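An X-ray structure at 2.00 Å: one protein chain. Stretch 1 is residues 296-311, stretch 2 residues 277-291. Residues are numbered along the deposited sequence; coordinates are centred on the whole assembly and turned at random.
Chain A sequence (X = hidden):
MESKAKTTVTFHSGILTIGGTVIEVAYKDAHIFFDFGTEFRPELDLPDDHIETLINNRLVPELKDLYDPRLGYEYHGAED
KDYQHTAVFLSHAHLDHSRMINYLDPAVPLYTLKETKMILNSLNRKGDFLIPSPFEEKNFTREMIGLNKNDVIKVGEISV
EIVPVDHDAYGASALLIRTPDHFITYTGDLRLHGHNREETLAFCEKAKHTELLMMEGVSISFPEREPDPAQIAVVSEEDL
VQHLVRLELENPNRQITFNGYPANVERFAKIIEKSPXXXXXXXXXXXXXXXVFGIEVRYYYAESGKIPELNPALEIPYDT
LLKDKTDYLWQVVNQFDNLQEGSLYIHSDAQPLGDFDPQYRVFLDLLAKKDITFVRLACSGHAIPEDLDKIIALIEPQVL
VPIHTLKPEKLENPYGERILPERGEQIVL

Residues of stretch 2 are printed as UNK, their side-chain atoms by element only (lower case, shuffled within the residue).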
# COMPACT_ATOMS: atom_id res chain seq x y z
N GLU A 296 -16.74 -13.05 10.24
CA GLU A 296 -17.32 -12.43 11.41
C GLU A 296 -16.48 -12.79 12.60
O GLU A 296 -16.32 -13.96 12.93
CB GLU A 296 -18.77 -12.85 11.60
CG GLU A 296 -19.68 -12.28 10.52
CD GLU A 296 -21.11 -12.24 10.93
OE1 GLU A 296 -21.92 -12.99 10.33
OE2 GLU A 296 -21.45 -11.46 11.86
N VAL A 297 -15.88 -11.77 13.21
CA VAL A 297 -15.01 -11.97 14.35
C VAL A 297 -15.55 -11.11 15.50
O VAL A 297 -16.24 -10.12 15.25
CB VAL A 297 -13.53 -11.60 13.98
CG1 VAL A 297 -13.37 -10.10 13.63
CG2 VAL A 297 -12.55 -12.00 15.10
N ARG A 298 -15.22 -11.48 16.73
CA ARG A 298 -15.50 -10.66 17.92
C ARG A 298 -14.75 -9.33 17.84
O ARG A 298 -13.71 -9.22 17.18
CB ARG A 298 -15.18 -11.41 19.23
CG ARG A 298 -16.17 -12.56 19.51
CD ARG A 298 -15.61 -13.54 20.55
NE ARG A 298 -16.47 -14.71 20.69
CZ ARG A 298 -16.50 -15.76 19.86
NH1 ARG A 298 -15.72 -15.81 18.77
NH2 ARG A 298 -17.35 -16.76 20.10
N TYR A 299 -15.30 -8.30 18.47
CA TYR A 299 -14.76 -6.96 18.33
C TYR A 299 -15.09 -6.11 19.54
O TYR A 299 -15.97 -6.45 20.31
CB TYR A 299 -15.34 -6.27 17.09
CG TYR A 299 -16.84 -6.09 17.16
CD1 TYR A 299 -17.42 -4.92 17.67
CD2 TYR A 299 -17.70 -7.10 16.72
CE1 TYR A 299 -18.80 -4.77 17.72
CE2 TYR A 299 -19.07 -6.97 16.79
CZ TYR A 299 -19.61 -5.79 17.26
OH TYR A 299 -20.99 -5.68 17.32
N TYR A 300 -14.38 -4.99 19.67
CA TYR A 300 -14.70 -3.96 20.65
C TYR A 300 -14.66 -2.61 19.94
O TYR A 300 -13.96 -2.44 18.92
CB TYR A 300 -13.76 -4.00 21.86
CG TYR A 300 -12.39 -3.46 21.58
CD1 TYR A 300 -12.00 -2.21 22.07
CD2 TYR A 300 -11.48 -4.19 20.80
CE1 TYR A 300 -10.73 -1.72 21.80
CE2 TYR A 300 -10.21 -3.70 20.52
CZ TYR A 300 -9.85 -2.47 21.02
OH TYR A 300 -8.60 -1.97 20.73
N TYR A 301 -15.43 -1.67 20.46
CA TYR A 301 -15.43 -0.30 19.98
C TYR A 301 -14.38 0.53 20.68
O TYR A 301 -14.31 0.57 21.91
CB TYR A 301 -16.79 0.33 20.20
CG TYR A 301 -17.81 -0.14 19.22
CD1 TYR A 301 -17.78 0.31 17.89
CD2 TYR A 301 -18.84 -1.00 19.61
CE1 TYR A 301 -18.72 -0.11 16.96
CE2 TYR A 301 -19.81 -1.42 18.68
CZ TYR A 301 -19.72 -0.96 17.36
OH TYR A 301 -20.64 -1.36 16.43
N ALA A 302 -13.55 1.19 19.88
CA ALA A 302 -12.61 2.17 20.41
C ALA A 302 -13.13 3.59 20.14
O ALA A 302 -12.44 4.58 20.37
CB ALA A 302 -11.24 1.97 19.78
N GLU A 303 -14.37 3.68 19.65
CA GLU A 303 -15.00 4.95 19.34
C GLU A 303 -16.47 4.87 19.75
O GLU A 303 -16.99 3.79 20.00
CB GLU A 303 -14.85 5.27 17.84
CG GLU A 303 -13.37 5.51 17.41
CD GLU A 303 -13.10 5.46 15.88
OE1 GLU A 303 -14.05 5.57 15.07
OE2 GLU A 303 -11.90 5.31 15.52
N SER A 304 -17.14 6.02 19.83
CA SER A 304 -18.56 6.05 20.14
C SER A 304 -19.44 5.73 18.93
O SER A 304 -19.03 5.84 17.78
CB SER A 304 -18.94 7.38 20.80
OG SER A 304 -18.28 7.51 22.06
N GLY A 305 -20.67 5.29 19.19
CA GLY A 305 -21.57 4.93 18.11
C GLY A 305 -21.47 3.45 17.80
O GLY A 305 -20.82 2.69 18.53
N LYS A 306 -22.11 3.06 16.70
CA LYS A 306 -22.27 1.67 16.31
C LYS A 306 -22.01 1.59 14.82
O LYS A 306 -22.31 2.53 14.07
CB LYS A 306 -23.71 1.18 16.57
CG LYS A 306 -24.16 1.17 18.03
CD LYS A 306 -24.15 -0.23 18.63
CE LYS A 306 -25.51 -0.96 18.45
NZ LYS A 306 -26.63 -0.31 19.23
N ILE A 307 -21.43 0.48 14.39
CA ILE A 307 -21.34 0.20 12.96
C ILE A 307 -22.49 -0.78 12.67
O ILE A 307 -22.50 -1.88 13.21
CB ILE A 307 -19.99 -0.40 12.60
CG1 ILE A 307 -18.88 0.61 12.93
CG2 ILE A 307 -19.97 -0.88 11.12
CD1 ILE A 307 -17.49 0.05 12.77
N PRO A 308 -23.45 -0.38 11.82
CA PRO A 308 -24.67 -1.18 11.62
C PRO A 308 -24.44 -2.63 11.13
O PRO A 308 -25.21 -3.52 11.49
CB PRO A 308 -25.50 -0.37 10.62
CG PRO A 308 -24.61 0.75 10.11
CD PRO A 308 -23.44 0.88 11.03
N GLU A 309 -23.37 -2.84 10.36
CA GLU A 309 -23.09 -4.11 9.70
C GLU A 309 -22.72 -5.20 10.69
O GLU A 309 -22.94 -6.38 10.43
CB GLU A 309 -21.92 -3.94 8.73
CG GLU A 309 -22.28 -3.25 7.42
CD GLU A 309 -22.62 -1.77 7.60
OE1 GLU A 309 -22.02 -1.13 8.49
OE2 GLU A 309 -23.49 -1.26 6.85
N LEU A 310 -22.20 -4.79 11.83
CA LEU A 310 -21.67 -5.71 12.82
C LEU A 310 -22.81 -6.32 13.62
O LEU A 310 -23.82 -5.67 13.86
CB LEU A 310 -20.68 -4.97 13.72
CG LEU A 310 -19.36 -4.54 13.06
CD1 LEU A 310 -18.51 -3.82 14.06
CD2 LEU A 310 -18.59 -5.79 12.53
N ASN A 311 -22.65 -7.58 13.96
CA ASN A 311 -23.54 -8.29 14.87
C ASN A 311 -23.30 -7.81 16.30
O ASN A 311 -22.21 -8.03 16.86
CB ASN A 311 -23.27 -9.79 14.76
CG ASN A 311 -24.21 -10.64 15.63
OD1 ASN A 311 -24.90 -10.13 16.49
ND2 ASN A 311 -24.21 -11.95 15.39
N UNK A 277 -6.07 -18.67 20.93
CA UNK A 277 -7.03 -17.84 21.69
C UNK A 277 -8.01 -17.19 20.74
O UNK A 277 -7.64 -16.83 19.62
c UNK A 277 -6.32 -16.71 22.45
n UNK A 277 -2.63 -15.79 27.13
c UNK A 277 -4.86 -15.91 24.24
n UNK A 277 -3.85 -16.22 25.24
c UNK A 277 -3.55 -15.42 26.26
n UNK A 277 -4.16 -14.24 26.42
c UNK A 277 -5.44 -17.14 23.60
N UNK A 278 -9.25 -17.01 21.21
CA UNK A 278 -10.25 -16.23 20.50
C UNK A 278 -9.73 -14.84 20.21
O UNK A 278 -9.34 -14.12 21.11
c UNK A 278 -12.57 -15.25 20.58
o UNK A 278 -12.07 -17.36 21.65
c UNK A 278 -11.54 -16.07 21.34
N UNK A 279 -9.78 -14.45 18.94
CA UNK A 279 -9.34 -13.12 18.52
C UNK A 279 -10.46 -12.10 18.66
O UNK A 279 -11.60 -12.41 18.32
c UNK A 279 -8.85 -13.15 17.05
c UNK A 279 -8.39 -11.77 16.60
c UNK A 279 -7.71 -14.16 16.91
N UNK A 280 -10.10 -10.90 19.13
CA UNK A 280 -11.03 -9.77 19.22
C UNK A 280 -10.39 -8.56 18.55
O UNK A 280 -9.29 -8.14 18.92
c UNK A 280 -12.55 -8.43 20.76
c UNK A 280 -11.84 -10.70 21.43
c UNK A 280 -11.42 -9.44 20.70
N UNK A 281 -11.05 -8.00 17.55
CA UNK A 281 -10.49 -6.86 16.82
C UNK A 281 -11.20 -5.54 17.19
O UNK A 281 -12.34 -5.56 17.68
c UNK A 281 -9.90 -8.34 13.11
c UNK A 281 -9.81 -8.29 14.65
c UNK A 281 -8.34 -8.34 15.06
c UNK A 281 -10.55 -7.09 15.30
N UNK A 282 -10.53 -4.42 16.94
CA UNK A 282 -11.19 -3.13 17.02
C UNK A 282 -12.31 -3.16 15.97
O UNK A 282 -12.16 -3.80 14.94
c UNK A 282 -10.18 -2.01 16.75
c UNK A 282 -10.76 -0.60 16.83
o UNK A 282 -10.86 -0.70 14.48
o UNK A 282 -12.21 0.72 15.44
c UNK A 282 -11.32 -0.15 15.49
N UNK A 283 -13.42 -2.47 16.23
CA UNK A 283 -14.64 -2.60 15.40
C UNK A 283 -14.49 -2.30 13.91
O UNK A 283 -15.06 -3.03 13.08
c UNK A 283 -15.81 -1.81 16.01
N UNK A 284 -13.73 -1.26 13.57
CA UNK A 284 -13.57 -0.85 12.17
C UNK A 284 -12.76 -1.88 11.41
O UNK A 284 -13.01 -2.12 10.23
o UNK A 284 -14.76 2.07 11.82
c UNK A 284 -13.85 1.67 12.52
c UNK A 284 -12.92 0.54 12.05
n UNK A 284 -13.62 2.17 13.72
N UNK A 285 -11.82 -2.52 12.09
CA UNK A 285 -11.06 -3.62 11.50
C UNK A 285 -11.96 -4.86 11.27
O UNK A 285 -11.88 -5.51 10.22
c UNK A 285 -8.84 -4.92 11.59
c UNK A 285 -9.82 -3.98 12.33
s UNK A 285 -8.05 -4.14 10.13
c UNK A 285 -8.31 -5.44 8.94
N UNK A 286 -12.79 -5.18 12.26
CA UNK A 286 -13.78 -6.24 12.12
C UNK A 286 -14.71 -5.96 10.95
O UNK A 286 -15.02 -6.85 10.16
c UNK A 286 -14.59 -6.41 13.41
N UNK A 287 -15.14 -4.71 10.83
CA UNK A 287 -16.07 -4.34 9.77
C UNK A 287 -15.46 -4.50 8.38
O UNK A 287 -16.14 -4.97 7.46
c UNK A 287 -16.58 -2.91 9.98
N UNK A 288 -14.21 -4.06 8.22
CA UNK A 288 -13.44 -4.24 6.98
C UNK A 288 -13.31 -5.73 6.62
O UNK A 288 -13.48 -6.13 5.46
c UNK A 288 -9.84 -2.87 6.12
c UNK A 288 -11.16 -3.61 5.84
c UNK A 288 -11.90 -3.00 4.62
c UNK A 288 -12.03 -3.63 7.12
N UNK A 289 -13.00 -6.54 7.62
CA UNK A 289 -12.89 -7.97 7.42
C UNK A 289 -14.18 -8.59 6.93
O UNK A 289 -14.18 -9.51 6.07
c UNK A 289 -12.04 -10.04 8.62
c UNK A 289 -12.16 -10.67 9.97
c UNK A 289 -10.60 -10.04 8.18
c UNK A 289 -12.53 -8.62 8.74
N UNK A 290 -15.28 -8.10 7.49
CA UNK A 290 -16.61 -8.57 7.13
C UNK A 290 -16.88 -8.15 5.69
O UNK A 290 -17.35 -8.94 4.90
c UNK A 290 -20.05 -7.56 8.80
c UNK A 290 -19.48 -9.78 7.72
c UNK A 290 -17.67 -8.01 8.08
c UNK A 290 -19.16 -8.27 7.78
N UNK A 291 -16.54 -6.91 5.36
CA UNK A 291 -16.80 -6.39 4.03
C UNK A 291 -16.02 -7.13 2.93
O UNK A 291 -16.60 -7.53 1.91
c UNK A 291 -16.90 -4.26 2.67
o UNK A 291 -15.87 -2.31 3.51
c UNK A 291 -16.47 -4.89 3.98
o UNK A 291 -16.62 -2.26 1.43
c UNK A 291 -16.43 -2.84 2.53
O HOH W 1 -13.75 -13.86 17.49
O HOH W 2 -14.06 1.43 17.10
O HOH W 3 -15.74 -9.21 11.18

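Position 277 carries three carbons, a nitrogen, then a carbon bearing two more nitrogens: a guanidinium on a long arm, hence Arg277. It does not touch stretch 1, and its end nitrogens bond elsewhere in the structure.

At 278 one carbon bears an oxygen and a carbon, hence Thr278; its CG2 lies 3.5 Å from Arg298 CD, packing a methyl against the aliphatic arm. Position 279 has a carbon carrying two carbons: Val279. Its CB is 4.3 Å from Val297 CG2, and a water links its carbonyl to Arg298 N.

Position 280 shows the same three-carbon fork and is Val280, whose CG1 comes 3.6 Å from Tyr299 N; beta-branched residues suit an extended strand. Position 281 has four carbons forked at the second. The branch after CB makes it Leu281, with CD1 3.9 Å from Val297 CG1 in a buried apolar setting.

Position 282 has three carbons, the third with two oxygens: Glu282. It ends the strand and caps the following helix, OE1 accepting from N of 285 at 3.2 Å and OE2 from N of 284 at 3.1 Å. Another water joins OE2 to Ala302 N.

The single carbon at 283 means Ala283. Its CB sits 3.5 Å from Tyr301 CD1 and 3.9 Å from Tyr299 CD1, a small side chain in close quarters. Position 284 has two carbons, the second with one oxygen and one nitrogen, giving Asn284; its ND2 donates to Glu282 OE2 (2.7 Å), and OD1 is 3.5 Å from Ile307 CD1.

Position 285 has two carbons, a sulfur and a last carbon, unbranched: Met285, buried without touching stretch 1. Positions 286 and 287 have one carbon each: Ala286, with CB 3.8 Å from Tyr299 CB, and Ala287, with CB 4.1 Å from Ile307 CG2. Both let the helix lie close.

Four carbons forked at the second recur at 288, 289 and 290. Leu288 is buried beyond reach of stretch 1; Leu289 puts CD2 3.9 Å from Val297 CG1; Leu290 meets Glu309 O with CD2 at 3.5 Å. At 291, three carbons ending in two oxygens give Glu291, exposed and free of the contact.

Parallel strands pair as Leu281 N donates to Arg298 O (2.9 Å) and Tyr300 N to Leu281 O (2.9 Å), with a weak bond from Ala283 N to Tyr300 O (2.7 Å). The helix then packs its alanines and Leu290 against Val297, Tyr299, Ile307 and Leu310, largely through apolar contacts.

Stretch 2 277-291: RTVVLEANMAALLLE
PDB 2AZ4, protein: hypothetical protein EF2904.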